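Local coordinates for choline dehydrogenase and related flavoproteins (Aspergillus oryzae, PDB 3Q9T), which oxidises formate as a member of the glucose-methanol-choline oxidoreductase family, with 8-formyl-FAD at its catalytic site, at residues A[99-105]-A[550-556]; A[117-121]-A[564-568]; A[128-132]-A[556-560]. All blocks are in the same frame, centred on the assembly; numbering follows the deposited sequence.

Contact 1 (A[99-105]-A[550-556]); sequences FTWVPGH and PDCRIQN. With FAY ([(2R,3S,4R,5R)-5-(6-amino-9H-purin-9-yl)-3,4-dihydroxytetrahydrofuran-2-yl]methyl (2R,3S,4S)-5-(8-formyl-7-methyl-2,4-dioxo-3,4-dihydrobenzo[g]pteridin-10(2H)-yl)-2,3,4-trihydroxypentyl dihydrogen diphosphate), chain D.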
loop_
_atom_site.group_PDB
_atom_site.type_symbol
_atom_site.label_atom_id
_atom_site.label_comp_id
_atom_site.label_asym_id
_atom_site.label_seq_id
_atom_site.Cartn_x
_atom_site.Cartn_y
_atom_site.Cartn_z
ATOM N N PHE A 99 -3.544 25.634 -7.910
ATOM C CA PHE A 99 -3.801 26.923 -8.556
ATOM C C PHE A 99 -4.053 26.928 -10.055
ATOM O O PHE A 99 -4.755 27.813 -10.545
ATOM C CB PHE A 99 -2.675 27.911 -8.233
ATOM C CG PHE A 99 -2.315 27.947 -6.801
ATOM C CD1 PHE A 99 -3.168 28.552 -5.871
ATOM C CD2 PHE A 99 -1.133 27.384 -6.357
ATOM C CE1 PHE A 99 -2.832 28.601 -4.518
ATOM C CE2 PHE A 99 -0.799 27.419 -5.001
ATOM C CZ PHE A 99 -1.664 28.024 -4.084
ATOM N N THR A 100 -3.473 25.975 -10.779
ATOM C CA THR A 100 -3.569 25.977 -12.234
ATOM C C THR A 100 -5.011 26.087 -12.719
ATOM O O THR A 100 -5.924 25.462 -12.176
ATOM C CB THR A 100 -2.906 24.766 -12.889
ATOM O OG1 THR A 100 -1.689 24.442 -12.201
ATOM C CG2 THR A 100 -2.578 25.091 -14.342
ATOM N N TRP A 101 -5.200 26.919 -13.735
ATOM C CA TRP A 101 -6.522 27.232 -14.254
ATOM C C TRP A 101 -6.501 26.983 -15.739
ATOM O O TRP A 101 -5.929 27.773 -16.497
ATOM C CB TRP A 101 -6.853 28.685 -13.974
ATOM C CG TRP A 101 -8.206 29.137 -14.452
ATOM C CD1 TRP A 101 -8.500 29.690 -15.659
ATOM C CD2 TRP A 101 -9.438 29.118 -13.708
ATOM N NE1 TRP A 101 -9.836 30.011 -15.722
ATOM C CE2 TRP A 101 -10.435 29.671 -14.538
ATOM C CE3 TRP A 101 -9.793 28.679 -12.426
ATOM C CZ2 TRP A 101 -11.760 29.795 -14.133
ATOM C CZ3 TRP A 101 -11.107 28.802 -12.023
ATOM C CH2 TRP A 101 -12.081 29.356 -12.874
ATOM N N VAL A 102 -7.140 25.888 -16.142
ATOM C CA VAL A 102 -7.056 25.394 -17.501
ATOM C C VAL A 102 -8.312 24.559 -17.773
ATOM O O VAL A 102 -8.660 23.698 -16.984
ATOM C CB VAL A 102 -5.740 24.585 -17.695
ATOM C CG1 VAL A 102 -5.614 23.501 -16.615
ATOM C CG2 VAL A 102 -5.647 23.990 -19.092
ATOM N N PRO A 103 -9.032 24.859 -18.866
ATOM C CA PRO A 103 -10.333 24.220 -19.087
ATOM C C PRO A 103 -10.269 22.804 -19.645
ATOM O O PRO A 103 -10.984 21.936 -19.137
ATOM C CB PRO A 103 -10.997 25.137 -20.122
ATOM C CG PRO A 103 -9.842 25.686 -20.904
ATOM C CD PRO A 103 -8.755 25.907 -19.865
ATOM N N GLY A 104 -9.460 22.582 -20.682
ATOM C CA GLY A 104 -9.460 21.312 -21.375
ATOM C C GLY A 104 -9.804 21.409 -22.856
ATOM O O GLY A 104 -10.023 22.490 -23.394
ATOM N N HIS A 105 -9.878 20.259 -23.513
ATOM C CA HIS A 105 -9.932 20.210 -24.960
ATOM C C HIS A 105 -11.380 20.165 -25.431
ATOM O O HIS A 105 -12.197 19.458 -24.867
ATOM C CB HIS A 105 -9.147 18.998 -25.461
ATOM C CG HIS A 105 -8.855 19.021 -26.927
ATOM N ND1 HIS A 105 -9.769 18.615 -27.874
ATOM C CD2 HIS A 105 -7.737 19.379 -27.610
ATOM C CE1 HIS A 105 -9.231 18.724 -29.078
ATOM N NE2 HIS A 105 -8.000 19.186 -28.945
ATOM N N PRO A 550 -11.751 16.047 -17.876
ATOM C CA PRO A 550 -11.053 16.980 -18.778
ATOM C C PRO A 550 -9.574 16.619 -18.972
ATOM O O PRO A 550 -9.029 15.826 -18.196
ATOM C CB PRO A 550 -11.195 18.335 -18.063
ATOM C CG PRO A 550 -12.457 18.193 -17.239
ATOM C CD PRO A 550 -12.524 16.742 -16.825
ATOM N N ASP A 551 -8.930 17.218 -19.974
ATOM C CA ASP A 551 -7.584 16.799 -20.396
ATOM C C ASP A 551 -6.470 17.538 -19.631
ATOM O O ASP A 551 -5.424 17.866 -20.189
ATOM C CB ASP A 551 -7.427 17.018 -21.905
ATOM C CG ASP A 551 -8.713 16.714 -22.672
ATOM O OD1 ASP A 551 -8.827 15.622 -23.272
ATOM O OD2 ASP A 551 -9.631 17.556 -22.650
ATOM N N CYS A 552 -6.691 17.791 -18.346
ATOM C CA CYS A 552 -5.840 18.715 -17.632
ATOM C C CYS A 552 -6.374 18.853 -16.230
ATOM O O CYS A 552 -7.422 18.286 -15.918
ATOM C CB CYS A 552 -5.918 20.070 -18.313
ATOM S SG CYS A 552 -7.625 20.630 -18.485
ATOM N N ARG A 553 -5.648 19.603 -15.402
ATOM C CA ARG A 553 -6.089 19.976 -14.060
ATOM C C ARG A 553 -7.507 20.575 -14.095
ATOM O O ARG A 553 -7.806 21.448 -14.901
ATOM C CB ARG A 553 -5.085 20.962 -13.452
ATOM C CG ARG A 553 -3.701 20.342 -13.298
ATOM C CD ARG A 553 -2.733 21.244 -12.550
ATOM N NE ARG A 553 -1.449 20.580 -12.287
ATOM C CZ ARG A 553 -0.595 20.966 -11.348
ATOM N NH1 ARG A 553 -0.893 22.012 -10.588
ATOM N NH2 ARG A 553 0.555 20.316 -11.162
ATOM N N ILE A 554 -8.369 20.124 -13.198
ATOM C CA ILE A 554 -9.807 20.224 -13.459
ATOM C C ILE A 554 -10.601 21.324 -12.760
ATOM O O ILE A 554 -11.803 21.404 -12.969
ATOM C CB ILE A 554 -10.498 18.882 -13.114
ATOM C CG1 ILE A 554 -10.410 18.637 -11.597
ATOM C CG2 ILE A 554 -9.843 17.746 -13.906
ATOM C CD1 ILE A 554 -11.229 17.460 -11.080
ATOM N N GLN A 555 -9.963 22.167 -11.950
ATOM C CA GLN A 555 -10.731 23.126 -11.156
ATOM C C GLN A 555 -11.587 24.061 -12.020
ATOM O O GLN A 555 -12.677 24.439 -11.615
ATOM C CB GLN A 555 -9.854 23.921 -10.159
ATOM C CG GLN A 555 -9.157 25.155 -10.730
ATOM C CD GLN A 555 -8.478 26.019 -9.635
ATOM O OE1 GLN A 555 -9.042 26.265 -8.564
ATOM N NE2 GLN A 555 -7.272 26.467 -9.911
ATOM N N ASN A 556 -11.100 24.420 -13.204
ATOM C CA ASN A 556 -11.845 25.294 -14.115
ATOM C C ASN A 556 -13.192 24.652 -14.484
ATOM O O ASN A 556 -14.240 25.299 -14.386
ATOM C CB ASN A 556 -10.986 25.610 -15.354
ATOM C CG ASN A 556 -11.591 26.698 -16.263
ATOM O OD1 ASN A 556 -11.048 26.964 -17.329
ATOM N ND2 ASN A 556 -12.705 27.315 -15.849
HETATM P P FAY D . -15.459 20.165 -5.526
HETATM N N1 FAY D . -7.337 21.360 -9.976
HETATM C C2 FAY D . -6.816 22.371 -10.779
HETATM O O2 FAY D . -7.500 22.867 -11.667
HETATM N N3 FAY D . -5.767 23.135 -10.312
HETATM C C4 FAY D . -4.900 22.578 -9.405
HETATM O O4 FAY D . -3.689 22.839 -9.534
HETATM N N5 FAY D . -4.568 20.983 -7.662
HETATM C C6 FAY D . -4.357 19.844 -5.618
HETATM C C7 FAY D . -4.898 19.137 -4.559
HETATM C C8 FAY D . -6.253 18.791 -4.584
HETATM O O8 FAY D . -8.052 18.073 -3.264
HETATM C C9 FAY D . -7.069 19.270 -5.618
HETATM P PA FAY D . -14.533 20.220 -2.852
HETATM C "C1'" FAY D . -8.788 19.969 -7.898
HETATM C C10 FAY D . -6.630 20.911 -8.886
HETATM N N10 FAY D . -7.277 20.211 -7.863
HETATM N N1A FAY D . -20.099 17.131 6.040
HETATM O O1A FAY D . -13.647 19.280 -2.105
HETATM C C1B FAY D . -17.220 19.529 2.362
HETATM O O1P FAY D . -16.414 21.321 -5.350
HETATM C "C2'" FAY D . -9.580 21.186 -7.368
HETATM O "O2'" FAY D . -8.953 21.620 -6.214
HETATM C C2A FAY D . -19.933 18.491 5.852
HETATM O O2A FAY D . -13.850 21.476 -3.302
HETATM C C2B FAY D . -15.705 19.562 2.256
HETATM O O2B FAY D . -15.071 19.987 3.449
HETATM O O2P FAY D . -16.058 19.093 -6.418
HETATM C "C3'" FAY D . -11.124 21.140 -7.122
HETATM O "O3'" FAY D . -11.581 21.815 -5.952
HETATM N N3A FAY D . -19.130 18.965 4.827
HETATM C C3B FAY D . -15.506 20.567 1.143
HETATM O O3B FAY D . -15.576 21.861 1.689
HETATM O O3P FAY D . -15.178 19.467 -4.100
HETATM C "C4'" FAY D . -11.742 19.764 -7.111
HETATM O "O4'" FAY D . -11.267 19.119 -8.290
HETATM C C4A FAY D . -18.508 18.087 4.000
HETATM C C4B FAY D . -16.728 20.389 0.276
HETATM O O4B FAY D . -17.665 19.642 1.034
HETATM C C4X FAY D . -5.344 21.449 -8.692
HETATM C "C5'" FAY D . -13.287 19.853 -7.075
HETATM O "O5'" FAY D . -13.976 20.607 -6.067
HETATM C C5A FAY D . -18.671 16.715 4.169
HETATM C C5B FAY D . -16.388 19.686 -1.023
HETATM O O5B FAY D . -15.766 20.621 -1.869
HETATM C C5X FAY D . -5.128 20.123 -6.742
HETATM C C6A FAY D . -19.469 16.228 5.202
HETATM N N6A FAY D . -19.546 14.908 5.426
HETATM N N7A FAY D . -17.951 16.090 3.213
HETATM C C7M FAY D . -3.958 18.602 -3.505
HETATM C C8A FAY D . -17.348 17.017 2.439
HETATM C C8M FAY D . -6.885 18.396 -3.305
HETATM C C9A FAY D . -6.515 19.897 -6.732
HETATM N N9A FAY D . -17.678 18.251 2.918
HETATM O O HOH W 1 -8.156 24.205 -13.806
#

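Contact 2 (A[117-121]-A[564-568]); sequences GKEWT and KCADM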
loop_
_atom_site.group_PDB
_atom_site.type_symbol
_atom_site.label_atom_id
_atom_site.label_comp_id
_atom_site.label_asym_id
_atom_site.label_seq_id
_atom_site.Cartn_x
_atom_site.Cartn_y
_atom_site.Cartn_z
ATOM N N GLY A 117 -26.548 15.985 -23.351
ATOM C CA GLY A 117 -27.146 16.619 -24.511
ATOM C C GLY A 117 -26.371 17.869 -24.891
ATOM O O GLY A 117 -25.320 18.172 -24.318
ATOM N N LYS A 118 -26.907 18.612 -25.852
ATOM C CA LYS A 118 -26.172 19.712 -26.469
ATOM C C LYS A 118 -25.675 20.768 -25.487
ATOM O O LYS A 118 -24.600 21.326 -25.667
ATOM C CB LYS A 118 -27.021 20.376 -27.562
ATOM C CG LYS A 118 -26.301 20.506 -28.887
ATOM C CD LYS A 118 -25.860 19.139 -29.403
ATOM C CE LYS A 118 -25.172 19.240 -30.769
ATOM N NZ LYS A 118 -24.017 20.201 -30.773
ATOM N N GLU A 119 -26.453 21.066 -24.458
ATOM C CA GLU A 119 -26.069 22.147 -23.554
ATOM C C GLU A 119 -24.801 21.817 -22.751
ATOM O O GLU A 119 -24.175 22.699 -22.150
ATOM C CB GLU A 119 -27.245 22.530 -22.632
ATOM C CG GLU A 119 -27.643 21.457 -21.610
ATOM C CD GLU A 119 -28.846 21.862 -20.746
ATOM O OE1 GLU A 119 -28.836 22.964 -20.144
ATOM O OE2 GLU A 119 -29.809 21.065 -20.676
ATOM N N TRP A 120 -24.417 20.548 -22.728
ATOM C CA TRP A 120 -23.155 20.185 -22.092
ATOM C C TRP A 120 -22.084 19.849 -23.129
ATOM O O TRP A 120 -21.500 18.771 -23.091
ATOM C CB TRP A 120 -23.334 19.012 -21.128
ATOM C CG TRP A 120 -24.105 19.352 -19.863
ATOM C CD1 TRP A 120 -25.434 19.151 -19.636
ATOM C CD2 TRP A 120 -23.578 19.943 -18.665
ATOM N NE1 TRP A 120 -25.771 19.573 -18.365
ATOM C CE2 TRP A 120 -24.650 20.070 -17.753
ATOM C CE3 TRP A 120 -22.308 20.389 -18.280
ATOM C CZ2 TRP A 120 -24.489 20.615 -16.481
ATOM C CZ3 TRP A 120 -22.148 20.936 -17.013
ATOM C CH2 TRP A 120 -23.233 21.034 -16.122
ATOM N N THR A 121 -21.851 20.763 -24.064
ATOM C CA THR A 121 -20.763 20.617 -25.033
ATOM C C THR A 121 -19.874 21.864 -24.990
ATOM O O THR A 121 -20.182 22.827 -24.281
ATOM C CB THR A 121 -21.280 20.389 -26.461
ATOM O OG1 THR A 121 -22.158 21.455 -26.826
ATOM C CG2 THR A 121 -22.035 19.083 -26.553
ATOM N N LYS A 564 -23.053 26.851 -14.146
ATOM C CA LYS A 564 -24.180 26.365 -14.926
ATOM C C LYS A 564 -25.305 25.923 -14.000
ATOM O O LYS A 564 -26.465 26.261 -14.214
ATOM C CB LYS A 564 -23.764 25.235 -15.871
ATOM C CG LYS A 564 -24.914 24.684 -16.746
ATOM C CD LYS A 564 -24.391 23.759 -17.854
ATOM C CE LYS A 564 -25.507 23.202 -18.730
ATOM N NZ LYS A 564 -26.467 24.262 -19.164
ATOM N N CYS A 565 -24.964 25.182 -12.956
ATOM C CA CYS A 565 -25.976 24.736 -12.011
ATOM C C CYS A 565 -26.823 25.896 -11.502
ATOM O O CYS A 565 -28.048 25.820 -11.494
ATOM C CB CYS A 565 -25.340 24.031 -10.812
ATOM S SG CYS A 565 -26.584 23.365 -9.689
ATOM N N ALA A 566 -26.158 26.955 -11.055
ATOM C CA ALA A 566 -26.838 28.143 -10.551
ATOM C C ALA A 566 -27.748 28.764 -11.633
ATOM O O ALA A 566 -28.913 29.082 -11.376
ATOM C CB ALA A 566 -25.805 29.165 -10.038
ATOM N N ASP A 567 -27.221 28.913 -12.844
ATOM C CA ASP A 567 -28.030 29.404 -13.957
ATOM C C ASP A 567 -29.293 28.566 -14.130
ATOM O O ASP A 567 -30.390 29.115 -14.203
ATOM C CB ASP A 567 -27.232 29.445 -15.266
ATOM C CG ASP A 567 -26.714 30.848 -15.600
ATOM O OD1 ASP A 567 -26.766 31.728 -14.709
ATOM O OD2 ASP A 567 -26.238 31.061 -16.749
ATOM N N MET A 568 -29.145 27.239 -14.173
ATOM C CA MET A 568 -30.294 26.342 -14.370
ATOM C C MET A 568 -31.322 26.411 -13.227
ATOM O O MET A 568 -32.531 26.303 -13.468
ATOM C CB MET A 568 -29.832 24.907 -14.622
ATOM C CG MET A 568 -28.923 24.763 -15.868
ATOM S SD MET A 568 -28.615 23.045 -16.347
ATOM C CE MET A 568 -27.669 22.496 -14.917
HETATM O O HOH W 2 -25.170 25.075 -21.484
#

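Contact 3 (A[128-132]-A[556-560]); sequences YLRKS and NSVYA. With FAY ([(2R,3S,4R,5R)-5-(6-amino-9H-purin-9-yl)-3,4-dihydroxytetrahydrofuran-2-yl]methyl (2R,3S,4S)-5-(8-formyl-7-methyl-2,4-dioxo-3,4-dihydrobenzo[g]pteridin-10(2H)-yl)-2,3,4-trihydroxypentyl dihydrogen diphosphate), chain D.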
loop_
_atom_site.group_PDB
_atom_site.type_symbol
_atom_site.label_atom_id
_atom_site.label_comp_id
_atom_site.label_asym_id
_atom_site.label_seq_id
_atom_site.Cartn_x
_atom_site.Cartn_y
_atom_site.Cartn_z
ATOM N N TYR A 128 -19.594 29.473 -19.170
ATOM C CA TYR A 128 -19.528 28.936 -17.818
ATOM C C TYR A 128 -18.087 28.657 -17.374
ATOM O O TYR A 128 -17.775 28.778 -16.187
ATOM C CB TYR A 128 -20.444 27.705 -17.665
ATOM C CG TYR A 128 -21.914 28.048 -17.832
ATOM C CD1 TYR A 128 -22.529 28.977 -16.996
ATOM C CD2 TYR A 128 -22.680 27.464 -18.837
ATOM C CE1 TYR A 128 -23.874 29.320 -17.160
ATOM C CE2 TYR A 128 -24.029 27.802 -19.011
ATOM C CZ TYR A 128 -24.614 28.726 -18.169
ATOM O OH TYR A 128 -25.948 29.040 -18.330
ATOM N N LEU A 129 -17.209 28.310 -18.324
ATOM C CA LEU A 129 -15.773 28.145 -18.035
ATOM C C LEU A 129 -15.092 29.487 -17.710
ATOM O O LEU A 129 -13.989 29.528 -17.169
ATOM C CB LEU A 129 -15.051 27.456 -19.205
ATOM C CG LEU A 129 -15.343 25.965 -19.370
ATOM C CD1 LEU A 129 -15.027 25.469 -20.773
ATOM C CD2 LEU A 129 -14.600 25.142 -18.295
ATOM N N ARG A 130 -15.752 30.590 -18.042
ATOM C CA ARG A 130 -15.139 31.898 -17.872
ATOM C C ARG A 130 -15.833 32.756 -16.813
ATOM O O ARG A 130 -15.240 33.685 -16.262
ATOM C CB ARG A 130 -15.091 32.597 -19.223
ATOM C CG ARG A 130 -14.261 31.801 -20.219
ATOM C CD ARG A 130 -14.329 32.341 -21.639
ATOM N NE ARG A 130 -13.465 31.556 -22.516
ATOM C CZ ARG A 130 -13.264 31.824 -23.799
ATOM N NH1 ARG A 130 -13.871 32.872 -24.366
ATOM N NH2 ARG A 130 -12.454 31.047 -24.509
ATOM N N LYS A 131 -17.078 32.423 -16.495
ATOM C CA LYS A 131 -17.876 33.290 -15.633
ATOM C C LYS A 131 -17.273 33.579 -14.251
ATOM O O LYS A 131 -17.382 34.701 -13.752
ATOM C CB LYS A 131 -19.299 32.739 -15.488
ATOM C CG LYS A 131 -20.310 33.771 -14.987
ATOM C CD LYS A 131 -21.729 33.211 -14.985
ATOM C CE LYS A 131 -22.733 34.189 -14.390
ATOM N NZ LYS A 131 -24.103 33.618 -14.460
ATOM N N SER A 132 -16.655 32.576 -13.626
ATOM C CA SER A 132 -16.180 32.713 -12.251
ATOM C C SER A 132 -14.997 33.675 -12.091
ATOM O O SER A 132 -14.750 34.201 -11.009
ATOM C CB SER A 132 -15.771 31.341 -11.692
ATOM O OG SER A 132 -16.759 30.361 -11.952
ATOM N N ASN A 556 -11.100 24.420 -13.204
ATOM C CA ASN A 556 -11.845 25.294 -14.115
ATOM C C ASN A 556 -13.192 24.652 -14.484
ATOM O O ASN A 556 -14.240 25.299 -14.386
ATOM C CB ASN A 556 -10.986 25.610 -15.354
ATOM C CG ASN A 556 -11.591 26.698 -16.263
ATOM O OD1 ASN A 556 -11.048 26.964 -17.329
ATOM N ND2 ASN A 556 -12.705 27.315 -15.849
ATOM N N SER A 557 -13.182 23.373 -14.857
ATOM C CA SER A 557 -14.436 22.674 -15.182
ATOM C C SER A 557 -15.388 22.558 -13.970
ATOM O O SER A 557 -16.618 22.553 -14.122
ATOM C CB SER A 557 -14.158 21.289 -15.767
ATOM O OG SER A 557 -13.486 20.455 -14.817
ATOM N N VAL A 558 -14.823 22.474 -12.769
ATOM C CA VAL A 558 -15.652 22.350 -11.573
ATOM C C VAL A 558 -16.400 23.651 -11.264
ATOM O O VAL A 558 -17.592 23.639 -10.960
ATOM C CB VAL A 558 -14.830 21.875 -10.356
ATOM C CG1 VAL A 558 -15.721 21.753 -9.121
ATOM C CG2 VAL A 558 -14.151 20.547 -10.675
ATOM N N TYR A 559 -15.699 24.775 -11.326
ATOM C CA TYR A 559 -16.366 26.064 -11.240
ATOM C C TYR A 559 -17.393 26.174 -12.359
ATOM O O TYR A 559 -18.510 26.600 -12.132
ATOM C CB TYR A 559 -15.372 27.213 -11.347
ATOM C CG TYR A 559 -14.625 27.542 -10.070
ATOM C CD1 TYR A 559 -15.228 28.288 -9.065
ATOM C CD2 TYR A 559 -13.302 27.134 -9.885
ATOM C CE1 TYR A 559 -14.543 28.604 -7.896
ATOM C CE2 TYR A 559 -12.601 27.462 -8.720
ATOM C CZ TYR A 559 -13.232 28.194 -7.732
ATOM O OH TYR A 559 -12.550 28.527 -6.584
ATOM N N ALA A 560 -17.025 25.781 -13.573
ATOM C CA ALA A 560 -17.995 25.815 -14.681
ATOM C C ALA A 560 -19.287 25.081 -14.310
ATOM O O ALA A 560 -20.394 25.558 -14.602
ATOM C CB ALA A 560 -17.404 25.212 -15.946
HETATM P P FAY D . -15.459 20.165 -5.526
HETATM N N1 FAY D . -7.337 21.360 -9.976
HETATM C C2 FAY D . -6.816 22.371 -10.779
HETATM O O2 FAY D . -7.500 22.867 -11.667
HETATM N N3 FAY D . -5.767 23.135 -10.312
HETATM C C4 FAY D . -4.900 22.578 -9.405
HETATM O O4 FAY D . -3.689 22.839 -9.534
HETATM N N5 FAY D . -4.568 20.983 -7.662
HETATM C C6 FAY D . -4.357 19.844 -5.618
HETATM C C7 FAY D . -4.898 19.137 -4.559
HETATM C C8 FAY D . -6.253 18.791 -4.584
HETATM O O8 FAY D . -8.052 18.073 -3.264
HETATM C C9 FAY D . -7.069 19.270 -5.618
HETATM P PA FAY D . -14.533 20.220 -2.852
HETATM C "C1'" FAY D . -8.788 19.969 -7.898
HETATM C C10 FAY D . -6.630 20.911 -8.886
HETATM N N10 FAY D . -7.277 20.211 -7.863
HETATM N N1A FAY D . -20.099 17.131 6.040
HETATM O O1A FAY D . -13.647 19.280 -2.105
HETATM C C1B FAY D . -17.220 19.529 2.362
HETATM O O1P FAY D . -16.414 21.321 -5.350
HETATM C "C2'" FAY D . -9.580 21.186 -7.368
HETATM O "O2'" FAY D . -8.953 21.620 -6.214
HETATM C C2A FAY D . -19.933 18.491 5.852
HETATM O O2A FAY D . -13.850 21.476 -3.302
HETATM C C2B FAY D . -15.705 19.562 2.256
HETATM O O2B FAY D . -15.071 19.987 3.449
HETATM O O2P FAY D . -16.058 19.093 -6.418
HETATM C "C3'" FAY D . -11.124 21.140 -7.122
HETATM O "O3'" FAY D . -11.581 21.815 -5.952
HETATM N N3A FAY D . -19.130 18.965 4.827
HETATM C C3B FAY D . -15.506 20.567 1.143
HETATM O O3B FAY D . -15.576 21.861 1.689
HETATM O O3P FAY D . -15.178 19.467 -4.100
HETATM C "C4'" FAY D . -11.742 19.764 -7.111
HETATM O "O4'" FAY D . -11.267 19.119 -8.290
HETATM C C4A FAY D . -18.508 18.087 4.000
HETATM C C4B FAY D . -16.728 20.389 0.276
HETATM O O4B FAY D . -17.665 19.642 1.034
HETATM C C4X FAY D . -5.344 21.449 -8.692
HETATM C "C5'" FAY D . -13.287 19.853 -7.075
HETATM O "O5'" FAY D . -13.976 20.607 -6.067
HETATM C C5A FAY D . -18.671 16.715 4.169
HETATM C C5B FAY D . -16.388 19.686 -1.023
HETATM O O5B FAY D . -15.766 20.621 -1.869
HETATM C C5X FAY D . -5.128 20.123 -6.742
HETATM C C6A FAY D . -19.469 16.228 5.202
HETATM N N6A FAY D . -19.546 14.908 5.426
HETATM N N7A FAY D . -17.951 16.090 3.213
HETATM C C7M FAY D . -3.958 18.602 -3.505
HETATM C C8A FAY D . -17.348 17.017 2.439
HETATM C C8M FAY D . -6.885 18.396 -3.305
HETATM C C9A FAY D . -6.515 19.897 -6.732
HETATM N N9A FAY D . -17.678 18.251 2.918
#

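Contact 1 (A[99-105]-A[550-556])
Q555 and T100 meet at the pyrimidine end of the flavin, in the cofactor pocket of the GMC oxidoreductase fold, where the first turn of helix 555-572 runs up against the short strand 100-101. The backbone N of Q555 gives a hydrogen bond to FAY O2, and CB and CG both lie close to that same oxygen, CB at 3.0 Å. With CG tucked between the backbone N and the carbonyl carbon (chi1 84°) and the chain extended beyond it, the side chain turns off the flavin toward the strand. There CG also comes within 4.0 Å of W101 CE3. At the tip, NE2 donates to T100 O over 2.8 Å; the carbonyl lies in the amide's own plane, but the amide sits well above the carbonyl plane of T100. T202 OG1 is a second partner of NE2, and OE1 is bonded to N97, so the amide cannot easily flip. T100 O is gripped twice, since FAY N3 also donates to it, at 3.0 Å.

R553 reaches the flavin from beside T100: NH1 gives a hydrogen bond to FAY O4, while NH2 forms a salt bridge with D395. R553 also packs on H510, consistent with the His-Arg pair reported at this catalytic site. A water links the segments to the flavin: it accepts from V102 N and N556 N and lies 2.6 Å from FAY O2. Because O2 faces the helix start, negative charge on this end of a reduced flavin would probably be stabilised.

Next to Q555, the N556 amide stacks over one face of the W101 ring, the planes 25° apart; its ND2 is bonded to L129. At the far end, the D551 carboxylate, itself salt-bridged to R425, accepts H105 N on OD2 at 2.8 Å, from above the carboxylate plane.

Contact 2 (A[117-121]-A[564-568])
K564 lies over one face of the W120 indole and ends at the carboxylate of E119. Its methylene groups do the flat packing: CD is 3.4 Å from the centroid of the six-membered ring, a CH-pi contact made almost straight above it, and CE lies 3.4 Å from W120 CE2. The chain leaves the helix with CG anti to the backbone N and runs extended until CE, where chi4 (47°) bends it and carries NZ to E119. The ammonium is still over the indole, 5.0 Å from the centroid of the five-membered ring and 19° off its normal, so a longer cation-pi interaction accompanies the salt bridge. That bridge, K564 NZ to E119 OE1, measures 2.9 Å; NZ meets OE1 on its anti side, tilted somewhat out of the carboxylate plane. A water completes the link, accepting from NZ at 2.8 Å and donating to E119 O, so one lysine holds both the side chain and the backbone of E119. M568, one turn further along the helix, brings its CE methyl to 4.0 Å from W120 CZ2.

The second shell fixes these groups. E119 OE2 forms a salt bridge with K529, and W120 NE1 donates to the carbonyl of P528, which sets the rotation of the indole. L125 touches both W120 and K564, and Y128 lies against the lysine. The turn between helices 113-116 and 122-131 is braced by its own bonds, W120 N to G117 O and T121 OG1 to K118 O, the latter 2.7 Å long.

This is structural packing that joins the interhelical turn to the later part of helix 555-572, away from the flavin. The glutamate, shared by two lysines, is probably ionised, and the ammonium charge is probably offset by the carboxylate, with the water and the indole face adding solvation.

Contact 3 (A[128-132]-A[556-560])
L129 and A560 make the close approach here, with their CA atoms only 4.6 Å apart. On the L129 side chain it is the CD2 branch that does the touching: the methyl lies 3.7 Å from A560 CB and 4.0 Å from S557 CA, packed against the surface of helix 555-572. The small A560 lets the two backbones come this near. Its CA makes a CA-H...O contact with Y128 O at 3.3 Å, and its CB meets that carbonyl oxygen as well.

One polar bond ties the two segments. N556, whose CG is anti to the backbone N (chi1 -171°), reaches across so that ND2 donates to L129 O over 2.9 Å, nearly straight at 169°. The amide comes in the carbonyl plane, on a lone pair, and thus gives the carbonyl of buried L129 a partner in a weakly bonded stretch of helix.

S132 closes the far side. Its OG lies 3.5 Å from Y559 CB, but its hydrogen bond goes to E563, one turn on from Y559.

In the fold, the end of helix 122-131 packs against the start of helix 555-572. S132 leads into strand 133-136 and bonds through its backbone to I155 of strand 155-159, while Y559 packs on T16 and T20 of helix 16-25 and V558 turns to the flavin's ribityl chain.

Overall arrangement
All three contacts use helix 555-572, and they follow its length from the flavin outward. Contact 1 sits at its start, on the isoalloxazine ring; contact 3 comes next, its centre 10 Å from that of contact 1; the centre of contact 2 is 11 Å from that of contact 3 and 18 Å from that of contact 1, with the W120 side chain about 12 Å from the 8-formyl-FAD, which contacts 1 and 3 both touch. Contacts 1 and 3 share N556 and also meet directly, W101 CZ3 lying 3.5 Å from Y559 CD2. Contacts 3 and 2 are joined by Y128 OH and D567 OD2, 2.6 Å apart and probably hydrogen-bonded. Contacts 1 and 2 do not touch; their nearest atoms are about 8 Å apart.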